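Side-chain contacts in cytochrome P450 (Bacillus megaterium, PDB 5L92), which probably acts as a heme-dependent monooxygenase that oxidises steroids, and binds corticosterone beside its heme: residues Lys162-Ile167 with Glu195-Arg200; Ser215-Ala220 with Glu230-Phe235; Ser252-Cys257 with Ile364-Leu369; Phe265-Arg270 with Lys334-Pro339. All coordinates share one frame; numbering follows the deposited sequence.

Contact 1. Residues Lys162-Ile167 with Glu195-Arg200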
# COMPACT_ATOMS: atom_id res chain seq x y z
N LYS A 162 13.98 2.67 4.48
CA LYS A 162 13.45 1.31 4.45
C LYS A 162 13.29 0.75 5.85
O LYS A 162 12.23 0.20 6.18
CB LYS A 162 14.36 0.39 3.64
CG LYS A 162 13.70 -0.96 3.26
CD LYS A 162 14.60 -1.74 2.30
CE LYS A 162 14.01 -3.09 1.92
NZ LYS A 162 13.55 -3.83 3.13
N ASP A 163 14.35 0.83 6.67
CA ASP A 163 14.27 0.27 8.01
C ASP A 163 13.16 0.93 8.83
O ASP A 163 12.39 0.25 9.51
CB ASP A 163 15.61 0.40 8.73
CG ASP A 163 16.68 -0.41 8.07
OD1 ASP A 163 16.30 -1.29 7.25
OD2 ASP A 163 17.87 -0.16 8.34
N TRP A 164 13.09 2.27 8.80
CA TRP A 164 12.01 2.96 9.51
C TRP A 164 10.67 2.49 9.00
O TRP A 164 9.75 2.22 9.79
CB TRP A 164 12.10 4.48 9.34
CG TRP A 164 13.15 5.13 10.12
CD1 TRP A 164 13.62 4.76 11.34
CD2 TRP A 164 13.87 6.31 9.75
NE1 TRP A 164 14.59 5.62 11.74
CE2 TRP A 164 14.77 6.59 10.78
CE3 TRP A 164 13.84 7.15 8.63
CZ2 TRP A 164 15.66 7.68 10.74
CZ3 TRP A 164 14.70 8.23 8.58
CH2 TRP A 164 15.60 8.49 9.64
N SER A 165 10.53 2.38 7.67
CA SER A 165 9.24 2.05 7.08
C SER A 165 8.85 0.62 7.39
O SER A 165 7.69 0.36 7.70
CB SER A 165 9.24 2.28 5.57
OG SER A 165 9.39 3.64 5.23
N ASP A 166 9.81 -0.32 7.33
CA ASP A 166 9.48 -1.71 7.67
C ASP A 166 9.03 -1.80 9.12
O ASP A 166 8.03 -2.44 9.42
CB ASP A 166 10.65 -2.67 7.41
CG ASP A 166 11.00 -2.82 5.90
OD1 ASP A 166 10.18 -2.46 5.03
OD2 ASP A 166 12.14 -3.28 5.61
N ILE A 167 9.71 -1.10 10.03
CA ILE A 167 9.28 -1.13 11.43
C ILE A 167 7.84 -0.64 11.56
O ILE A 167 7.00 -1.30 12.19
CB ILE A 167 10.24 -0.29 12.29
CG1 ILE A 167 11.57 -1.05 12.42
CG2 ILE A 167 9.59 0.05 13.67
CD1 ILE A 167 12.67 -0.28 13.14
N GLU A 195 10.18 11.62 12.48
CA GLU A 195 9.82 13.01 12.73
C GLU A 195 11.05 13.90 12.79
O GLU A 195 11.11 14.93 12.10
CB GLU A 195 9.02 13.11 14.02
CG GLU A 195 7.63 12.57 13.83
CD GLU A 195 6.87 12.51 15.10
OE1 GLU A 195 7.22 13.32 15.98
OE2 GLU A 195 5.95 11.67 15.23
N THR A 196 12.06 13.53 13.57
CA THR A 196 13.18 14.45 13.72
C THR A 196 13.95 14.57 12.42
O THR A 196 14.42 15.66 12.09
CB THR A 196 14.12 14.04 14.89
OG1 THR A 196 14.58 12.70 14.72
CG2 THR A 196 13.41 14.12 16.20
N TYR A 197 14.03 13.48 11.65
CA TYR A 197 14.55 13.57 10.29
C TYR A 197 13.83 14.66 9.52
O TYR A 197 14.47 15.56 8.95
CB TYR A 197 14.38 12.22 9.55
CG TYR A 197 14.96 12.24 8.16
CD1 TYR A 197 14.20 12.66 7.08
CD2 TYR A 197 16.28 11.88 7.95
CE1 TYR A 197 14.74 12.71 5.82
CE2 TYR A 197 16.82 11.91 6.70
CZ TYR A 197 16.06 12.34 5.63
OH TYR A 197 16.59 12.39 4.36
N PHE A 198 12.50 14.63 9.50
CA PHE A 198 11.80 15.57 8.63
C PHE A 198 11.73 16.98 9.21
O PHE A 198 11.56 17.94 8.44
CB PHE A 198 10.39 15.04 8.31
CG PHE A 198 10.38 14.12 7.11
CD1 PHE A 198 10.52 14.63 5.84
CD2 PHE A 198 10.28 12.75 7.28
CE1 PHE A 198 10.55 13.80 4.72
CE2 PHE A 198 10.28 11.90 6.19
CZ PHE A 198 10.43 12.41 4.91
N TYR A 199 11.85 17.17 10.52
CA TYR A 199 11.97 18.54 11.01
C TYR A 199 13.25 19.18 10.50
O TYR A 199 13.25 20.36 10.15
CB TYR A 199 11.92 18.58 12.53
CG TYR A 199 10.50 18.56 13.03
CD1 TYR A 199 9.66 19.62 12.75
CD2 TYR A 199 9.99 17.50 13.76
CE1 TYR A 199 8.38 19.65 13.18
CE2 TYR A 199 8.69 17.52 14.22
CZ TYR A 199 7.89 18.61 13.93
OH TYR A 199 6.57 18.68 14.33
N ARG A 200 14.34 18.41 10.43
CA ARG A 200 15.56 18.94 9.83
C ARG A 200 15.35 19.28 8.36
O ARG A 200 15.63 20.39 7.92
CB ARG A 200 16.71 17.95 10.02
CG ARG A 200 18.06 18.44 9.52
CD ARG A 200 19.17 17.49 9.87
NE ARG A 200 18.90 16.11 9.52
CZ ARG A 200 18.98 15.61 8.29
NH1 ARG A 200 19.31 16.38 7.24
NH2 ARG A 200 18.72 14.33 8.10
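Trp164 and Tyr197 join the F and G helices of the cytochrome P450 fold, the pair that lies over the substrate pocket. Trp164 sits on helix 158-169 and Tyr197 on helix 177-207. Here the helices are held apart by two large rings, and the nearest CA atoms, those of Trp164 and Glu195, are 10.8 Å apart. The indole reaches across with the far corner of its six-membered ring. Its CH2 lies 3.8 Å from CD2 of Tyr197 and 3.9 Å from CB of Tyr197. The pair is an offset edge-to-face stack, the edge of Trp164 turned toward the face of Tyr197. The ring planes are at 66°, and the centroids of the Trp164 six-membered ring and the Tyr197 ring are 5.7 Å apart. The phenol ring is set there by CG lying anti to the backbone N of Tyr197 (chi1 -177°).

The polar atoms of both rings have partners elsewhere: Trp164 NE1 hydrogen-bonds to Glu193 OE1 and Tyr197 OH to Asp157 OD2. With an alanine in place of Trp164, a gap would probably open between the helices, that face of Tyr197 would lose the indole edge, and Glu193 would lose the indole N-H.

Tyr197 also packs within its own helix, with CD1 over the centre of the Phe198 ring. On the indole, CZ3 completes the aromatic contact, 4.0 Å from CG of Tyr197.

Contact 2. Residues Ser215-Ala220 with Glu230-Phe235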
# COMPACT_ATOMS: atom_id res chain seq x y z
N SER A 215 8.60 21.75 -0.05
CA SER A 215 8.67 23.17 -0.40
C SER A 215 7.30 23.71 -0.76
O SER A 215 6.90 24.78 -0.30
CB SER A 215 9.63 23.38 -1.58
OG SER A 215 10.95 22.95 -1.27
N VAL A 216 6.53 22.95 -1.54
CA VAL A 216 5.25 23.48 -1.97
C VAL A 216 4.33 23.69 -0.78
O VAL A 216 3.53 24.63 -0.78
CB VAL A 216 4.61 22.56 -3.02
CG1 VAL A 216 3.19 23.00 -3.30
CG2 VAL A 216 5.43 22.60 -4.30
N LEU A 217 4.40 22.84 0.24
CA LEU A 217 3.51 23.01 1.38
C LEU A 217 3.99 24.10 2.32
O LEU A 217 3.16 24.77 2.95
CB LEU A 217 3.39 21.71 2.16
CG LEU A 217 2.68 20.61 1.40
CD1 LEU A 217 3.19 19.28 1.90
CD2 LEU A 217 1.20 20.78 1.59
N LEU A 218 5.31 24.26 2.45
CA LEU A 218 5.87 25.41 3.15
C LEU A 218 5.45 26.71 2.48
O LEU A 218 5.03 27.66 3.15
CB LEU A 218 7.40 25.30 3.19
CG LEU A 218 7.92 24.13 4.03
CD1 LEU A 218 9.40 23.90 3.75
CD2 LEU A 218 7.70 24.39 5.50
N GLN A 219 5.57 26.78 1.15
CA GLN A 219 5.07 27.94 0.42
C GLN A 219 3.60 28.20 0.73
O GLN A 219 3.20 29.33 1.03
CB GLN A 219 5.31 27.75 -1.09
CG GLN A 219 5.13 29.02 -1.94
CD GLN A 219 5.86 30.23 -1.36
OE1 GLN A 219 5.25 31.08 -0.70
NE2 GLN A 219 7.17 30.30 -1.57
N ALA A 220 2.76 27.16 0.69
CA ALA A 220 1.36 27.35 1.05
C ALA A 220 1.20 27.81 2.49
O ALA A 220 0.25 28.54 2.81
CB ALA A 220 0.56 26.07 0.84
N GLU A 230 4.12 20.34 12.06
CA GLU A 230 3.87 18.94 12.38
C GLU A 230 3.05 18.28 11.28
O GLU A 230 3.23 17.09 10.98
CB GLU A 230 3.16 18.82 13.73
CG GLU A 230 3.02 17.38 14.28
CD GLU A 230 2.18 17.28 15.54
OE1 GLU A 230 1.28 18.13 15.74
OE2 GLU A 230 2.41 16.36 16.33
N GLU A 231 2.12 19.03 10.67
CA GLU A 231 1.27 18.46 9.64
C GLU A 231 2.07 18.18 8.37
O GLU A 231 1.88 17.14 7.72
CB GLU A 231 0.09 19.38 9.38
CG GLU A 231 -1.04 19.16 10.40
CD GLU A 231 -2.13 20.24 10.40
OE1 GLU A 231 -2.05 21.18 9.58
OE2 GLU A 231 -3.05 20.16 11.23
N ILE A 232 3.01 19.06 8.03
CA ILE A 232 3.87 18.81 6.89
C ILE A 232 4.75 17.60 7.15
O ILE A 232 4.93 16.74 6.27
CB ILE A 232 4.69 20.08 6.55
CG1 ILE A 232 3.74 21.25 6.30
CG2 ILE A 232 5.62 19.81 5.33
CD1 ILE A 232 4.42 22.50 5.90
N VAL A 233 5.32 17.50 8.35
CA VAL A 233 6.10 16.33 8.72
C VAL A 233 5.25 15.06 8.61
O VAL A 233 5.69 14.06 8.05
CB VAL A 233 6.70 16.50 10.13
CG1 VAL A 233 7.23 15.18 10.69
CG2 VAL A 233 7.85 17.49 10.06
N GLY A 234 4.03 15.10 9.14
CA GLY A 234 3.18 13.91 9.13
C GLY A 234 2.87 13.44 7.71
O GLY A 234 2.94 12.24 7.41
N PHE A 235 2.53 14.37 6.82
CA PHE A 235 2.24 14.00 5.44
C PHE A 235 3.49 13.50 4.73
O PHE A 235 3.45 12.48 4.02
CB PHE A 235 1.63 15.21 4.72
CG PHE A 235 1.34 14.98 3.26
CD1 PHE A 235 0.18 14.34 2.84
CD2 PHE A 235 2.24 15.42 2.30
CE1 PHE A 235 -0.08 14.12 1.49
CE2 PHE A 235 2.00 15.20 0.94
CZ PHE A 235 0.84 14.56 0.53
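Leu217 and Leu218 meet Ile232 and Phe235 in a contact of apolar side chains with no hydrogen bond across it. The end of Ile232 does most of the touching. Its CD1 lies 3.8 Å from CD2 of Leu218 and 4.0 Å from CB of Leu217. The same methyl is 3.9 Å from the carbonyl O of Leu217, so it rests against the backbone as well as the two leucines. Leu218 and Ile232 cross at about a right angle. Farther along, Leu217 CD1 touches the Phe235 ring at CD2, 4.0 Å away. That ring swings toward helix 213-222 because its CG is anti to the backbone N of Phe235 (chi1 177°).

All four side chains are buried. The helix segments run nearly antiparallel, at 158°, with axes 10.6 Å apart at closest approach. Helix 213-222 is the H helix of the P450 fold, and helix 229-245 is the first part of its long central helix. Phe235 comes within about 4 Å of the bound heme, nearest atoms, so the contact reaches the edge of the cofactor site. Helix 177-207 flanks both partners, touching Leu218 through Arg206 and Val233 through Ile202, while Phe235 also packs on Val99 in a loop.

Contact 3. Residues Ser252-Cys257 with Ile364-Leu369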
# COMPACT_ATOMS: atom_id res chain seq x y z
N SER A 252 5.77 -6.80 -7.51
CA SER A 252 6.20 -8.15 -7.15
C SER A 252 5.04 -9.13 -7.17
O SER A 252 5.17 -10.25 -7.69
CB SER A 252 6.85 -8.14 -5.78
OG SER A 252 8.13 -7.59 -5.91
N ASN A 253 3.90 -8.74 -6.62
CA ASN A 253 2.74 -9.64 -6.61
C ASN A 253 2.25 -9.93 -8.01
O ASN A 253 1.70 -11.01 -8.26
CB ASN A 253 1.57 -9.03 -5.81
CG ASN A 253 1.80 -9.04 -4.31
OD1 ASN A 253 2.83 -9.53 -3.86
ND2 ASN A 253 0.87 -8.47 -3.53
N THR A 254 2.38 -8.96 -8.94
CA THR A 254 1.99 -9.19 -10.32
C THR A 254 2.87 -10.26 -10.93
O THR A 254 2.37 -11.19 -11.58
CB THR A 254 2.09 -7.92 -11.17
OG1 THR A 254 1.06 -7.00 -10.80
CG2 THR A 254 1.90 -8.26 -12.64
N ILE A 255 4.18 -10.14 -10.73
CA ILE A 255 5.11 -11.14 -11.22
C ILE A 255 4.78 -12.49 -10.60
O ILE A 255 4.79 -13.52 -11.28
CB ILE A 255 6.55 -10.72 -10.92
CG1 ILE A 255 6.94 -9.44 -11.70
CG2 ILE A 255 7.54 -11.84 -11.23
CD1 ILE A 255 6.98 -9.62 -13.12
N TYR A 256 4.45 -12.50 -9.31
CA TYR A 256 4.06 -13.74 -8.66
C TYR A 256 2.84 -14.35 -9.34
O TYR A 256 2.81 -15.56 -9.59
CB TYR A 256 3.80 -13.54 -7.16
CG TYR A 256 3.58 -14.86 -6.47
CD1 TYR A 256 2.31 -15.41 -6.37
CD2 TYR A 256 4.66 -15.57 -5.96
CE1 TYR A 256 2.11 -16.63 -5.76
CE2 TYR A 256 4.48 -16.77 -5.37
CZ TYR A 256 3.19 -17.30 -5.27
OH TYR A 256 3.01 -18.51 -4.68
N CYS A 257 1.84 -13.54 -9.65
CA CYS A 257 0.62 -14.07 -10.25
C CYS A 257 0.90 -14.62 -11.65
O CYS A 257 0.34 -15.67 -12.03
CB CYS A 257 -0.47 -13.02 -10.32
SG CYS A 257 -1.29 -12.59 -8.74
N ILE A 364 4.93 0.84 -16.19
CA ILE A 364 6.21 1.06 -16.84
C ILE A 364 7.20 -0.02 -16.43
O ILE A 364 7.92 -0.58 -17.27
CB ILE A 364 6.72 2.48 -16.51
CG1 ILE A 364 5.81 3.51 -17.18
CG2 ILE A 364 8.17 2.62 -16.86
CD1 ILE A 364 6.11 4.97 -16.87
N MET A 365 7.27 -0.34 -15.14
CA MET A 365 8.23 -1.35 -14.72
C MET A 365 7.85 -2.73 -15.25
O MET A 365 8.70 -3.50 -15.70
CB MET A 365 8.34 -1.35 -13.20
CG MET A 365 9.13 -2.49 -12.59
SD MET A 365 10.85 -2.58 -13.07
CE MET A 365 11.59 -1.47 -11.85
N LEU A 366 6.59 -3.08 -15.19
CA LEU A 366 6.22 -4.44 -15.57
C LEU A 366 6.34 -4.65 -17.07
O LEU A 366 6.81 -5.71 -17.50
CB LEU A 366 4.82 -4.75 -15.09
CG LEU A 366 4.72 -4.96 -13.57
CD1 LEU A 366 3.28 -4.90 -13.13
CD2 LEU A 366 5.37 -6.25 -13.13
N ALA A 367 5.97 -3.65 -17.88
CA ALA A 367 6.03 -3.78 -19.34
C ALA A 367 7.47 -4.00 -19.78
O ALA A 367 7.74 -4.80 -20.68
CB ALA A 367 5.46 -2.53 -20.01
N GLU A 368 8.40 -3.34 -19.11
CA GLU A 368 9.80 -3.47 -19.48
C GLU A 368 10.34 -4.82 -19.03
O GLU A 368 11.05 -5.50 -19.77
CB GLU A 368 10.58 -2.31 -18.88
CG GLU A 368 12.01 -2.26 -19.27
CD GLU A 368 12.20 -1.95 -20.74
OE1 GLU A 368 11.32 -1.30 -21.35
OE2 GLU A 368 13.24 -2.37 -21.30
N LEU A 369 9.99 -5.25 -17.82
CA LEU A 369 10.38 -6.59 -17.39
C LEU A 369 9.90 -7.65 -18.37
O LEU A 369 10.65 -8.57 -18.73
CB LEU A 369 9.80 -6.87 -16.01
CG LEU A 369 10.70 -6.68 -14.83
CD1 LEU A 369 9.89 -7.06 -13.62
CD2 LEU A 369 11.95 -7.53 -14.98
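Around Ile255 and Leu366, whose CA atoms are 8.1 Å apart, two helix segments run in roughly the same direction. Their axes make an angle of 38° and come no closer than 11.0 Å. Side chains must therefore bridge the space between the backbones. In P450 terms, this is the later part of the long central helix against the L helix, which follows the loop carrying Cys352, the axial ligand of the heme iron.

Leu366 is the central side chain. It forks between two neighbours on the other helix. One branch, CD1, lies 3.7 Å from CG2 of Thr254 and 3.8 Å from CB of Thr254. The other, CD2, lies 3.7 Å from CD1 of Ile255 and 3.8 Å from CG1 of Ile255. Ile255 and Leu366 lie alongside each other, pointing in opposite directions. The CD1 methyl of Ile255 also touches CD1 of Leu369, at 3.9 Å, where the two side chains cross at about a right angle. Thr254 presents its methyl: chi1 -71° sets OG1 beside the backbone N and CG2 anti to it. The hydroxyl hydrogen-bonds to Leu250 O in its own helix.

All four touching residues are buried. Helix 275-285 closes one flank, with Val282 on Thr254 and Ile279 on Leu366. Helix 134-139 adds Leu138 against Leu369 and Met365.

Contact 4. Residues Phe265-Arg270 with Lys334-Pro339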
# COMPACT_ATOMS: atom_id res chain seq x y z
N PHE A 265 0.36 -15.36 -18.28
CA PHE A 265 1.60 -14.79 -18.76
C PHE A 265 1.74 -14.94 -20.28
O PHE A 265 2.12 -13.99 -20.98
CB PHE A 265 2.76 -15.44 -18.01
CG PHE A 265 4.11 -14.84 -18.29
CD1 PHE A 265 4.30 -13.49 -18.30
CD2 PHE A 265 5.20 -15.65 -18.51
CE1 PHE A 265 5.55 -12.95 -18.54
CE2 PHE A 265 6.45 -15.10 -18.74
CZ PHE A 265 6.62 -13.76 -18.76
N GLU A 266 1.43 -16.13 -20.83
CA GLU A 266 1.58 -16.29 -22.27
C GLU A 266 0.61 -15.38 -23.01
O GLU A 266 0.93 -14.86 -24.08
CB GLU A 266 1.37 -17.75 -22.72
CG GLU A 266 2.40 -18.72 -22.21
CD GLU A 266 3.82 -18.22 -22.40
OE1 GLU A 266 4.24 -18.06 -23.55
OE2 GLU A 266 4.52 -18.00 -21.39
N ARG A 267 -0.56 -15.15 -22.44
CA ARG A 267 -1.52 -14.33 -23.14
C ARG A 267 -1.12 -12.87 -23.09
O ARG A 267 -1.17 -12.16 -24.10
CB ARG A 267 -2.90 -14.56 -22.55
CG ARG A 267 -3.92 -13.73 -23.29
CD ARG A 267 -5.34 -14.02 -22.90
NE ARG A 267 -6.19 -13.06 -23.59
CZ ARG A 267 -7.38 -12.65 -23.17
NH1 ARG A 267 -7.90 -13.14 -22.04
NH2 ARG A 267 -8.04 -11.75 -23.89
N LEU A 268 -0.68 -12.40 -21.92
CA LEU A 268 -0.20 -11.04 -21.79
C LEU A 268 0.88 -10.72 -22.81
O LEU A 268 0.89 -9.64 -23.40
CB LEU A 268 0.31 -10.83 -20.36
CG LEU A 268 0.72 -9.40 -20.01
CD1 LEU A 268 -0.44 -8.44 -20.20
CD2 LEU A 268 1.19 -9.39 -18.53
N LYS A 269 1.82 -11.64 -23.01
CA LYS A 269 2.88 -11.44 -24.00
C LYS A 269 2.33 -11.32 -25.41
O LYS A 269 2.85 -10.53 -26.21
CB LYS A 269 3.90 -12.57 -23.93
CG LYS A 269 4.80 -12.45 -22.74
CD LYS A 269 5.85 -13.56 -22.68
CE LYS A 269 5.21 -14.90 -22.34
NZ LYS A 269 6.23 -15.99 -22.38
N ARG A 270 1.26 -12.07 -25.73
CA ARG A 270 0.66 -11.92 -27.06
C ARG A 270 -0.17 -10.64 -27.15
O ARG A 270 -0.32 -10.09 -28.24
CB ARG A 270 -0.24 -13.12 -27.41
CG ARG A 270 0.50 -14.48 -27.53
CD ARG A 270 -0.44 -15.61 -28.02
NE ARG A 270 -1.59 -15.86 -27.15
CZ ARG A 270 -1.64 -16.72 -26.14
NH1 ARG A 270 -0.58 -17.44 -25.79
NH2 ARG A 270 -2.75 -16.84 -25.44
N LYS A 334 -8.01 -13.53 -13.84
CA LYS A 334 -8.33 -13.30 -15.26
C LYS A 334 -7.71 -11.98 -15.70
O LYS A 334 -8.20 -10.91 -15.32
CB LYS A 334 -9.84 -13.27 -15.48
CG LYS A 334 -10.59 -14.55 -15.14
CD LYS A 334 -12.09 -14.42 -15.49
CE LYS A 334 -12.94 -15.58 -15.00
NZ LYS A 334 -14.38 -15.17 -14.85
N ILE A 335 -6.65 -12.03 -16.52
CA ILE A 335 -5.98 -10.76 -16.83
C ILE A 335 -6.90 -9.79 -17.55
O ILE A 335 -6.57 -8.61 -17.64
CB ILE A 335 -4.71 -10.89 -17.70
CG1 ILE A 335 -4.99 -11.56 -19.06
CG2 ILE A 335 -3.54 -11.52 -16.94
CD1 ILE A 335 -3.76 -11.47 -20.02
N ASP A 336 -8.01 -10.26 -18.13
CA ASP A 336 -8.91 -9.39 -18.88
C ASP A 336 -10.18 -9.08 -18.11
O ASP A 336 -11.14 -8.58 -18.70
CB ASP A 336 -9.26 -10.02 -20.25
CG ASP A 336 -9.91 -11.41 -20.14
OD1 ASP A 336 -9.74 -12.13 -19.14
OD2 ASP A 336 -10.59 -11.80 -21.11
N ARG A 337 -10.18 -9.33 -16.78
CA ARG A 337 -11.40 -9.27 -15.98
C ARG A 337 -12.14 -7.96 -16.15
O ARG A 337 -11.58 -6.87 -15.98
CB ARG A 337 -11.09 -9.50 -14.50
CG ARG A 337 -12.35 -9.45 -13.66
CD ARG A 337 -12.15 -9.88 -12.22
NE ARG A 337 -11.79 -11.28 -12.08
CZ ARG A 337 -12.66 -12.26 -11.90
NH1 ARG A 337 -13.97 -12.00 -11.86
NH2 ARG A 337 -12.22 -13.50 -11.77
N LYS A 338 -13.44 -8.08 -16.45
CA LYS A 338 -14.36 -6.94 -16.64
C LYS A 338 -15.75 -7.38 -16.20
O LYS A 338 -16.22 -8.45 -16.60
CB LYS A 338 -14.44 -6.46 -18.09
CG LYS A 338 -13.28 -5.60 -18.53
CD LYS A 338 -13.47 -5.05 -19.97
CE LYS A 338 -14.66 -4.06 -20.07
NZ LYS A 338 -14.62 -3.18 -21.29
N PRO A 339 -16.40 -6.60 -15.34
CA PRO A 339 -15.89 -5.40 -14.66
C PRO A 339 -14.89 -5.78 -13.56
O PRO A 339 -14.67 -6.94 -13.30
CB PRO A 339 -17.17 -4.77 -14.08
CG PRO A 339 -18.00 -5.97 -13.74
CD PRO A 339 -17.73 -6.99 -14.84
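Arg267 and Asp336 form a salt bridge between the J helix and the meander loop of the P450 fold. Arg267 NH1 donates to Asp336 OD2 at 3.1 Å, with an N-H...O angle of 170°. The acceptor lies in the guanidinium plane, but the donor comes from above the carboxylate, 82° out of its plane. The bond is thus single and well aligned at the donor only. An extended chain from CG to NE carries the guanidinium out to the loop.

Arg267 NE forms a salt bridge with Glu271 OE2, and NH2 is also hydrogen-bonded, to a residue flanking the segments. Nearer the helix backbone, Ile335 CD1 packs 4.0 Å from Arg267 CG and 4.1 Å from Leu268 CB. The loop makes a type I turn, closed by Arg337 N to Lys334 O at 2.9 Å. Ile335 O accepts from Ser277 OG. Arg337 NE forms a salt bridge with Glu281 OE2, consistent with the Glu-Arg-Arg triad of P450s; this OE2 also accepts from Lys334 N.

A leucine at Arg267 would probably leave both Asp336 and Glu271 without their positive partner. One arginine thus meets two acidic side chains, which would probably balance its charge at this partly exposed edge.

From the N terminus, contact 1 comes first and closes a largely helical loop between helices 158-169 and 177-207. Contact 2 follows in series and closes a short connection between helices 213-222 and 229-245. These two touch, for example where Tyr199 and Phe198 pack on Val233, so helix 177-207, part of contact 1, also packs on helix 229-245 of contact 2. Contact 3 starts on helix 247-260 and closes a long excursion to helix 355-372. Contact 4 is nested inside that excursion, tying helix 262-270 to the loop 334-339. Contacts 3 and 4 have centres about 13 Å apart without touching. Contacts 1 and 2 lie on the opposite side of the chain's centre from contact 4.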